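Local coordinates for protein histone-lysine N-methyltransferase family member SUVH9 (Arabidopsis thaliana, PDB 4NJ5) that takes part in gene silencing and may bind methylated DNA and recruit RNA polymerase V to chromatin, although it lacks methyltransferase activity, at residues G55-N66 / R87-L95; I461-V471 / I494-G505. All coordinates share one frame; numbering follows the deposited sequence.

Contact 1 of 2, residues G55-N66 / R87-L95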
loop_
_atom_site.group_PDB
_atom_site.type_symbol
_atom_site.label_atom_id
_atom_site.label_comp_id
_atom_site.label_asym_id
_atom_site.label_seq_id
_atom_site.Cartn_x
_atom_site.Cartn_y
_atom_site.Cartn_z
ATOM N N GLY A 55 10.845 13.896 -0.200
ATOM C CA GLY A 55 12.169 13.360 0.046
ATOM C C GLY A 55 13.166 14.384 0.564
ATOM O O GLY A 55 13.806 14.156 1.591
ATOM N N SER A 56 13.301 15.511 -0.132
ATOM C CA SER A 56 14.297 16.519 0.247
ATOM C C SER A 56 13.989 17.146 1.608
ATOM O O SER A 56 14.895 17.430 2.405
ATOM C CB SER A 56 14.410 17.608 -0.824
ATOM O OG SER A 56 13.270 18.450 -0.824
ATOM N N MET A 57 12.703 17.360 1.865
ATOM C CA MET A 57 12.261 17.861 3.159
ATOM C C MET A 57 12.584 16.875 4.275
ATOM O O MET A 57 13.002 17.276 5.358
ATOM C CB MET A 57 10.765 18.157 3.145
ATOM C CG MET A 57 10.391 19.363 2.316
ATOM S SD MET A 57 8.615 19.646 2.332
ATOM C CE MET A 57 8.357 20.059 4.056
ATOM N N MET A 58 12.392 15.588 4.018
ATOM C CA MET A 58 12.747 14.600 5.029
ATOM C C MET A 58 14.258 14.500 5.206
ATOM O O MET A 58 14.743 14.170 6.289
ATOM C CB MET A 58 12.136 13.236 4.718
ATOM C CG MET A 58 10.654 13.182 5.023
ATOM S SD MET A 58 9.967 11.542 4.804
ATOM C CE MET A 58 10.782 10.648 6.118
ATOM N N ARG A 59 14.997 14.796 4.145
ATOM C CA ARG A 59 16.447 14.795 4.222
ATOM C C ARG A 59 16.926 15.917 5.130
ATOM O O ARG A 59 17.818 15.718 5.954
ATOM C CB ARG A 59 17.071 14.953 2.839
ATOM C CG ARG A 59 18.589 14.910 2.860
ATOM C CD ARG A 59 19.163 15.655 1.676
ATOM N NE ARG A 59 18.546 16.970 1.530
ATOM C CZ ARG A 59 18.144 17.479 0.372
ATOM N NH1 ARG A 59 17.591 18.683 0.328
ATOM N NH2 ARG A 59 18.297 16.781 -0.746
ATOM N N ASP A 60 16.328 17.096 4.979
ATOM C CA ASP A 60 16.705 18.237 5.808
ATOM C C ASP A 60 16.407 18.013 7.293
ATOM O O ASP A 60 17.055 18.609 8.152
ATOM C CB ASP A 60 16.013 19.514 5.325
ATOM C CG ASP A 60 16.340 19.847 3.884
ATOM O OD1 ASP A 60 17.473 19.554 3.444
ATOM O OD2 ASP A 60 15.460 20.401 3.189
ATOM N N CYS A 61 15.433 17.156 7.592
ATOM C CA CYS A 61 15.054 16.889 8.981
ATOM C C CYS A 61 15.760 15.672 9.567
ATOM O O CYS A 61 15.360 15.173 10.623
ATOM C CB CYS A 61 13.541 16.693 9.101
ATOM S SG CYS A 61 12.561 18.148 8.702
ATOM N N MET A 62 16.798 15.199 8.882
ATOM C CA MET A 62 17.540 14.016 9.312
ATOM C C MET A 62 16.626 12.809 9.524
ATOM O O MET A 62 16.772 12.087 10.513
ATOM C CB MET A 62 18.324 14.308 10.597
ATOM C CG MET A 62 19.208 15.546 10.527
ATOM S SD MET A 62 20.611 15.346 9.411
ATOM C CE MET A 62 20.154 16.467 8.085
ATOM N N LEU A 63 15.693 12.591 8.600
ATOM C CA LEU A 63 14.737 11.498 8.745
ATOM C C LEU A 63 15.001 10.313 7.818
ATOM O O LEU A 63 14.336 9.283 7.919
ATOM C CB LEU A 63 13.307 12.007 8.565
ATOM C CG LEU A 63 12.832 12.990 9.635
ATOM C CD1 LEU A 63 11.397 13.399 9.371
ATOM C CD2 LEU A 63 12.978 12.384 11.022
ATOM N N TRP A 64 15.969 10.458 6.921
ATOM C CA TRP A 64 16.339 9.365 6.032
ATOM C C TRP A 64 17.028 8.239 6.788
ATOM O O TRP A 64 17.664 8.465 7.815
ATOM C CB TRP A 64 17.278 9.854 4.929
ATOM C CG TRP A 64 16.620 10.675 3.875
ATOM C CD1 TRP A 64 15.383 11.247 3.928
ATOM C CD2 TRP A 64 17.164 11.011 2.596
ATOM N NE1 TRP A 64 15.127 11.925 2.762
ATOM C CE2 TRP A 64 16.205 11.794 1.927
ATOM C CE3 TRP A 64 18.373 10.729 1.953
ATOM C CZ2 TRP A 64 16.414 12.298 0.646
ATOM C CZ3 TRP A 64 18.580 11.229 0.683
ATOM C CH2 TRP A 64 17.606 12.005 0.042
ATOM N N MET A 65 16.900 7.025 6.266
ATOM C CA MET A 65 17.661 5.889 6.766
ATOM C C MET A 65 18.891 5.735 5.887
ATOM O O MET A 65 18.874 6.162 4.734
ATOM C CB MET A 65 16.821 4.617 6.692
ATOM C CG MET A 65 15.478 4.714 7.385
ATOM S SD MET A 65 14.513 3.222 7.116
ATOM C CE MET A 65 15.647 1.989 7.751
ATOM N N ASN A 66 19.945 5.122 6.424
ATOM C CA ASN A 66 21.183 4.898 5.675
ATOM C C ASN A 66 21.630 6.166 4.949
ATOM O O ASN A 66 21.886 6.152 3.746
ATOM C CB ASN A 66 20.999 3.743 4.683
ATOM C CG ASN A 66 22.304 3.292 4.048
ATOM O OD1 ASN A 66 23.364 3.339 4.672
ATOM N ND2 ASN A 66 22.231 2.857 2.797
ATOM N N ARG A 87 11.263 6.843 -7.053
ATOM C CA ARG A 87 12.699 6.680 -6.875
ATOM C C ARG A 87 13.191 7.326 -5.585
ATOM O O ARG A 87 13.974 6.742 -4.855
ATOM C CB ARG A 87 13.454 7.261 -8.068
ATOM C CG ARG A 87 13.239 6.535 -9.371
ATOM C CD ARG A 87 13.893 5.176 -9.352
ATOM N NE ARG A 87 14.883 5.018 -10.413
ATOM C CZ ARG A 87 16.193 5.121 -10.228
ATOM N NH1 ARG A 87 17.029 4.966 -11.243
ATOM N NH2 ARG A 87 16.663 5.376 -9.020
ATOM N N PHE A 88 12.722 8.536 -5.310
ATOM C CA PHE A 88 13.179 9.286 -4.143
ATOM C C PHE A 88 12.817 8.548 -2.859
ATOM O O PHE A 88 13.560 8.570 -1.868
ATOM C CB PHE A 88 12.553 10.674 -4.140
ATOM C CG PHE A 88 13.531 11.782 -3.880
ATOM C CD1 PHE A 88 13.935 12.076 -2.590
ATOM C CD2 PHE A 88 14.031 12.539 -4.926
ATOM C CE1 PHE A 88 14.826 13.108 -2.347
ATOM C CE2 PHE A 88 14.917 13.566 -4.688
ATOM C CZ PHE A 88 15.313 13.853 -3.394
ATOM N N GLU A 89 11.664 7.891 -2.895
ATOM C CA GLU A 89 11.212 7.052 -1.796
ATOM C C GLU A 89 12.293 6.038 -1.416
ATOM O O GLU A 89 12.529 5.786 -0.235
ATOM C CB GLU A 89 9.916 6.337 -2.189
ATOM C CG GLU A 89 9.195 5.673 -1.045
ATOM C CD GLU A 89 7.817 5.165 -1.439
ATOM O OE1 GLU A 89 7.445 5.294 -2.627
ATOM O OE2 GLU A 89 7.108 4.632 -0.558
ATOM N N LEU A 90 12.960 5.479 -2.425
ATOM C CA LEU A 90 14.049 4.533 -2.202
ATOM C C LEU A 90 15.206 5.178 -1.450
ATOM O O LEU A 90 15.907 4.512 -0.688
ATOM C CB LEU A 90 14.548 3.969 -3.531
ATOM C CG LEU A 90 13.499 3.234 -4.363
ATOM C CD1 LEU A 90 14.083 2.803 -5.702
ATOM C CD2 LEU A 90 12.961 2.035 -3.601
ATOM N N CYS A 91 15.407 6.473 -1.676
ATOM C CA CYS A 91 16.445 7.215 -0.972
ATOM C C CYS A 91 16.045 7.381 0.483
ATOM O O CYS A 91 16.873 7.235 1.386
ATOM C CB CYS A 91 16.667 8.590 -1.605
ATOM S SG CYS A 91 17.062 8.552 -3.356
ATOM N N VAL A 92 14.771 7.695 0.703
ATOM C CA VAL A 92 14.251 7.825 2.062
ATOM C C VAL A 92 14.491 6.551 2.878
ATOM O O VAL A 92 14.888 6.616 4.040
ATOM C CB VAL A 92 12.748 8.175 2.068
ATOM C CG1 VAL A 92 12.209 8.195 3.494
ATOM C CG2 VAL A 92 12.515 9.517 1.381
ATOM N N MET A 93 14.273 5.395 2.255
ATOM C CA MET A 93 14.447 4.119 2.941
ATOM C C MET A 93 15.867 3.563 2.858
ATOM O O MET A 93 16.107 2.416 3.231
ATOM C CB MET A 93 13.448 3.082 2.424
ATOM C CG MET A 93 12.315 2.801 3.395
ATOM S SD MET A 93 11.561 4.323 3.995
ATOM C CE MET A 93 10.767 4.910 2.500
ATOM N N GLY A 94 16.803 4.371 2.366
ATOM C CA GLY A 94 18.203 3.981 2.324
ATOM C C GLY A 94 18.538 2.823 1.399
ATOM O O GLY A 94 19.615 2.234 1.502
ATOM N N LEU A 95 17.623 2.494 0.491
ATOM C CA LEU A 95 17.842 1.396 -0.446
ATOM C C LEU A 95 18.735 1.806 -1.611
ATOM O O LEU A 95 19.593 1.045 -2.047
ATOM C CB LEU A 95 16.509 0.877 -0.986
ATOM C CG LEU A 95 15.707 -0.048 -0.074
ATOM C CD1 LEU A 95 14.263 -0.131 -0.545
ATOM C CD2 LEU A 95 16.341 -1.434 -0.020
#

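Contact 2 of 2, residues I461-V471 / I494-G505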
loop_
_atom_site.group_PDB
_atom_site.type_symbol
_atom_site.label_atom_id
_atom_site.label_comp_id
_atom_site.label_asym_id
_atom_site.label_seq_id
_atom_site.Cartn_x
_atom_site.Cartn_y
_atom_site.Cartn_z
ATOM N N ILE A 461 -11.723 -11.540 6.554
ATOM C CA ILE A 461 -10.456 -10.952 6.981
ATOM C C ILE A 461 -10.065 -11.456 8.370
ATOM O O ILE A 461 -10.852 -11.386 9.315
ATOM C CB ILE A 461 -10.507 -9.411 6.976
ATOM C CG1 ILE A 461 -10.739 -8.895 5.553
ATOM C CG2 ILE A 461 -9.214 -8.830 7.547
ATOM C CD1 ILE A 461 -10.761 -7.379 5.444
ATOM N N SER A 462 -8.846 -11.973 8.483
ATOM C CA SER A 462 -8.394 -12.590 9.725
ATOM C C SER A 462 -8.031 -11.555 10.783
ATOM O O SER A 462 -7.895 -10.369 10.483
ATOM C CB SER A 462 -7.208 -13.519 9.464
ATOM O OG SER A 462 -6.114 -12.803 8.922
ATOM N N HIS A 463 -7.875 -12.019 12.019
ATOM C CA HIS A 463 -7.539 -11.145 13.138
ATOM C C HIS A 463 -6.034 -11.059 13.392
ATOM O O HIS A 463 -5.314 -12.047 13.237
ATOM C CB HIS A 463 -8.225 -11.618 14.419
ATOM C CG HIS A 463 -7.641 -11.014 15.656
ATOM N ND1 HIS A 463 -7.768 -9.675 15.959
ATOM C CD2 HIS A 463 -6.889 -11.554 16.644
ATOM C CE1 HIS A 463 -7.140 -9.422 17.093
ATOM N NE2 HIS A 463 -6.599 -10.544 17.528
ATOM N N SER A 464 -5.573 -9.879 13.799
ATOM C CA SER A 464 -4.164 -9.673 14.125
ATOM C C SER A 464 -3.944 -8.462 15.025
ATOM O O SER A 464 -4.592 -7.428 14.864
ATOM C CB SER A 464 -3.337 -9.504 12.850
ATOM O OG SER A 464 -1.978 -9.260 13.160
ATOM N N THR A 465 -3.013 -8.591 15.965
ATOM C CA THR A 465 -2.633 -7.465 16.811
ATOM C C THR A 465 -1.767 -6.472 16.033
ATOM O O THR A 465 -1.604 -5.325 16.443
ATOM C CB THR A 465 -1.918 -7.924 18.102
ATOM O OG1 THR A 465 -0.785 -8.735 17.770
ATOM C CG2 THR A 465 -2.865 -8.733 18.968
ATOM N N ASP A 466 -1.224 -6.915 14.901
ATOM C CA ASP A 466 -0.500 -6.016 14.004
ATOM C C ASP A 466 -1.177 -5.910 12.637
ATOM O O ASP A 466 -0.672 -6.429 11.640
ATOM C CB ASP A 466 0.961 -6.449 13.861
ATOM C CG ASP A 466 1.756 -6.231 15.137
ATOM O OD1 ASP A 466 1.965 -5.058 15.514
ATOM O OD2 ASP A 466 2.168 -7.228 15.766
ATOM N N PRO A 467 -2.323 -5.213 12.587
ATOM C CA PRO A 467 -3.139 -5.157 11.371
ATOM C C PRO A 467 -2.593 -4.195 10.320
ATOM O O PRO A 467 -1.959 -3.196 10.661
ATOM C CB PRO A 467 -4.484 -4.648 11.894
ATOM C CG PRO A 467 -4.111 -3.768 13.036
ATOM C CD PRO A 467 -2.889 -4.385 13.668
ATOM N N ASN A 468 -2.842 -4.505 9.052
ATOM C CA ASN A 468 -2.507 -3.597 7.960
ATOM C C ASN A 468 -3.746 -2.902 7.401
ATOM O O ASN A 468 -3.689 -2.247 6.360
ATOM C CB ASN A 468 -1.746 -4.326 6.844
ATOM C CG ASN A 468 -2.468 -5.571 6.347
ATOM O OD1 ASN A 468 -3.608 -5.845 6.728
ATOM N ND2 ASN A 468 -1.800 -6.331 5.482
ATOM N N VAL A 469 -4.867 -3.057 8.102
ATOM C CA VAL A 469 -6.126 -2.444 7.695
ATOM C C VAL A 469 -6.793 -1.741 8.873
ATOM O O VAL A 469 -6.967 -2.330 9.940
ATOM C CB VAL A 469 -7.108 -3.488 7.125
ATOM C CG1 VAL A 469 -8.435 -2.831 6.773
ATOM C CG2 VAL A 469 -6.509 -4.182 5.906
ATOM N N ILE A 470 -7.164 -0.479 8.677
ATOM C CA ILE A 470 -7.859 0.272 9.714
ATOM C C ILE A 470 -9.338 0.432 9.405
ATOM O O ILE A 470 -9.782 0.255 8.263
ATOM C CB ILE A 470 -7.257 1.675 9.930
ATOM C CG1 ILE A 470 -7.444 2.534 8.678
ATOM C CG2 ILE A 470 -5.790 1.578 10.336
ATOM C CD1 ILE A 470 -7.145 4.000 8.896
ATOM N N VAL A 471 -10.088 0.790 10.441
ATOM C CA VAL A 471 -11.529 0.958 10.345
ATOM C C VAL A 471 -11.906 2.434 10.474
ATOM O O VAL A 471 -11.325 3.162 11.282
ATOM C CB VAL A 471 -12.237 0.146 11.452
ATOM C CG1 VAL A 471 -13.734 0.421 11.460
ATOM C CG2 VAL A 471 -11.961 -1.340 11.278
ATOM N N ILE A 494 0.510 -1.964 0.741
ATOM C CA ILE A 494 0.452 -3.419 0.774
ATOM C C ILE A 494 0.681 -4.027 -0.607
ATOM O O ILE A 494 -0.128 -3.836 -1.513
ATOM C CB ILE A 494 -0.916 -3.901 1.295
ATOM C CG1 ILE A 494 -1.281 -3.180 2.597
ATOM C CG2 ILE A 494 -0.915 -5.415 1.471
ATOM C CD1 ILE A 494 -2.708 -3.427 3.071
ATOM N N PRO A 495 1.789 -4.760 -0.774
ATOM C CA PRO A 495 2.009 -5.478 -2.034
ATOM C C PRO A 495 0.967 -6.577 -2.218
ATOM O O PRO A 495 0.421 -7.060 -1.229
ATOM C CB PRO A 495 3.413 -6.075 -1.867
ATOM C CG PRO A 495 3.676 -6.071 -0.400
ATOM C CD PRO A 495 2.913 -4.912 0.165
ATOM N N PRO A 496 0.664 -6.958 -3.433
ATOM C CA PRO A 496 -0.295 -8.006 -3.687
ATOM C C PRO A 496 0.136 -9.321 -3.081
ATOM O O PRO A 496 1.287 -9.613 -2.959
ATOM C CB PRO A 496 -0.262 -8.132 -5.179
ATOM C CG PRO A 496 0.144 -6.851 -5.665
ATOM C CD PRO A 496 1.006 -6.238 -4.649
ATOM N N MET A 497 -0.856 -10.062 -2.651
ATOM C CA MET A 497 -0.778 -11.376 -2.074
ATOM C C MET A 497 -0.445 -11.330 -0.606
ATOM O O MET A 497 -0.420 -12.317 0.032
ATOM C CB MET A 497 0.153 -12.313 -2.845
ATOM C CG MET A 497 -0.068 -12.339 -4.328
ATOM S SD MET A 497 -1.677 -12.903 -4.754
ATOM C CE MET A 497 -2.413 -11.486 -5.432
ATOM N N THR A 498 -0.255 -10.159 -0.069
ATOM C CA THR A 498 -0.113 -10.034 1.339
ATOM C C THR A 498 -1.471 -10.100 1.988
ATOM O O THR A 498 -2.365 -9.441 1.601
ATOM C CB THR A 498 0.604 -8.736 1.715
ATOM O OG1 THR A 498 1.936 -8.766 1.213
ATOM C CG2 THR A 498 0.623 -8.539 3.157
ATOM N N GLU A 499 -1.608 -10.941 2.980
ATOM C CA GLU A 499 -2.867 -11.088 3.668
ATOM C C GLU A 499 -3.300 -9.795 4.380
ATOM O O GLU A 499 -2.525 -9.114 4.979
ATOM C CB GLU A 499 -2.843 -12.295 4.617
ATOM C CG GLU A 499 -4.117 -12.481 5.400
ATOM C CD GLU A 499 -4.205 -13.729 6.247
ATOM O OE1 GLU A 499 -5.221 -13.961 6.827
ATOM O OE2 GLU A 499 -3.283 -14.500 6.361
ATOM N N LEU A 500 -4.585 -9.519 4.314
ATOM C CA LEU A 500 -5.119 -8.365 5.017
ATOM C C LEU A 500 -5.511 -8.790 6.420
ATOM O O LEU A 500 -6.015 -9.895 6.618
ATOM C CB LEU A 500 -6.342 -7.821 4.291
ATOM C CG LEU A 500 -6.137 -7.362 2.850
ATOM C CD1 LEU A 500 -7.451 -6.845 2.287
ATOM C CD2 LEU A 500 -5.051 -6.292 2.778
ATOM N N SER A 501 -5.287 -7.915 7.391
ATOM C CA SER A 501 -5.626 -8.241 8.768
ATOM C C SER A 501 -6.258 -7.067 9.506
ATOM O O SER A 501 -5.994 -5.906 9.197
ATOM C CB SER A 501 -4.390 -8.746 9.520
ATOM O OG SER A 501 -3.363 -7.773 9.527
ATOM N N LEU A 502 -7.099 -7.393 10.484
ATOM C CA LEU A 502 -7.765 -6.409 11.325
ATOM C C LEU A 502 -7.565 -6.757 12.796
ATOM O O LEU A 502 -7.471 -7.931 13.155
ATOM C CB LEU A 502 -9.265 -6.399 11.032
ATOM C CG LEU A 502 -9.772 -5.707 9.773
ATOM C CD1 LEU A 502 -11.145 -6.250 9.407
ATOM C CD2 LEU A 502 -9.830 -4.203 9.990
ATOM N N ASP A 503 -7.508 -5.738 13.646
ATOM C CA ASP A 503 -7.498 -5.954 15.086
ATOM C C ASP A 503 -8.935 -5.927 15.592
ATOM O O ASP A 503 -9.513 -4.857 15.793
ATOM C CB ASP A 503 -6.670 -4.882 15.797
ATOM C CG ASP A 503 -6.388 -5.228 17.254
ATOM O OD1 ASP A 503 -7.006 -6.179 17.778
ATOM O OD2 ASP A 503 -5.550 -4.544 17.879
ATOM N N TYR A 504 -9.507 -7.109 15.799
ATOM C CA TYR A 504 -10.895 -7.226 16.231
ATOM C C TYR A 504 -11.086 -6.775 17.676
ATOM O O TYR A 504 -12.211 -6.528 18.113
ATOM C CB TYR A 504 -11.399 -8.661 16.042
ATOM C CG TYR A 504 -11.757 -9.010 14.609
ATOM C CD1 TYR A 504 -10.788 -9.438 13.711
ATOM C CD2 TYR A 504 -13.068 -8.920 14.161
ATOM C CE1 TYR A 504 -11.113 -9.762 12.405
ATOM C CE2 TYR A 504 -13.404 -9.239 12.856
ATOM C CZ TYR A 504 -12.422 -9.661 11.982
ATOM O OH TYR A 504 -12.752 -9.977 10.682
ATOM N N GLY A 505 -9.985 -6.660 18.410
ATOM C CA GLY A 505 -10.033 -6.239 19.798
ATOM C C GLY A 505 -10.599 -7.308 20.711
ATOM O O GLY A 505 -9.967 -8.341 20.934
HETATM O O HOH W 1 -7.514 -12.269 6.137
HETATM O O HOH W 2 -3.533 -2.834 17.157
HETATM O O HOH W 3 -7.809 -2.923 12.566
#

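Contact 1 of 2, residues G55-N66 / R87-L95
Where Gly-55 meets Phe-88, helix segments 55-60 and 87-92 run nearly parallel, their axes 9.8 Å apart at closest approach and inclined by 16°. Gly-55 lets the phenyl ring close in, its CA lying 3.4 Å from Phe-88 CD1, where a beta carbon would clash. Schellman motifs with Met-62 and Gly-94 at C-prime end the two helices, and residues 64-66 pass along the end of the second. Trp-64 fills the gap between the helices. With CG beside the backbone N (chi1 -73°), the indole reaches back to Gly-55, whose O accepts a bent bond from Trp-64 NE1 at 2.8 Å besides the helical one from Arg-59 N. Val-92 CA and Cys-91 CB cover one indole face, while Arg-59 CB lies over the opposite one. Phe-88 meets the indole rim to rim, CE1 standing 3.5 Å from Trp-64 CZ2. Met-65 N gives an almost straight bond to Val-92 O at 3.0 Å. Asn-66 ND2 donates in plane to a lone pair of Gly-94 O at 3.0 Å, and its OD1 accepts from Ile-71 N. The chemistry is divided: apolar groups and an indole space the helices, while two N-H donors satisfy carbonyls at and just beyond the second helix's end.

Contact 2 of 2, residues I461-V471 / I494-G505
His-463 pairs with Leu-502 in a parallel bridge of the SET-domain pseudoknot, where the C-terminal segment 494-505 lies against 461-471. Leu-502 N donates to Ser-462 O at 3.1 Å, and Leu-502 O accepts from Ser-464 N at 2.8 Å. Asn-468 reads the neighbouring backbone with both ends of its amide: OD1 accepts from Ser-501 N at 2.7 Å, ND2 donates to Glu-499 O at 2.9 Å. With CG between the backbone N and carbonyl carbon (chi1 53°), the amide is turned onto the 499-501 backbone, and both bonds fix its rotation. With a leucine in its place, Ser-501 N and Glu-499 O would probably lose their side-chain partner. Tyr-504 reaches back, its OH donating to Ile-461 O at 2.7 Å, while its backbone N donates to His-463 ND1 at 3.1 Å. Ser-462 OG donates to Glu-499 OE1 from above the carboxylate plane, at 2.6 Å, and a water joins that oxygen to Ser-462 N. The Leu-502 methyls divide their contacts: CD1 packs on Ile-461 CG2, CD2 on Val-469 and Val-471. Such interlocking of an Asn-bearing loop with the Glu-Leu-x-x-Asp-Tyr tail is the SET-domain hallmark, retained here although S-adenosyl-L-methionine is not bound.

How the contacts relate
The two contacts illustrate how separate domains can be closed locally yet share a neighbour. Contact 1 is complete before contact 2 begins; their centres lie about 27 Å apart and their nearest atoms about 9 Å, without touching. They share no sheet: the first joins helix 46-60 to helix 87-92, the latter within the SRA domain, and the second ties a loop and strand of the SET domain to the C-terminal end of the modelled chain. Helix 8-35 reaches both, with Tyr-23 and Val-16 packing on contact 1 and Arg-10 forming a salt bridge to Asp-466 of contact 2. Val-430, within the SET range, also touches Met-57 and Leu-63, consistent with a defined placement of the domains.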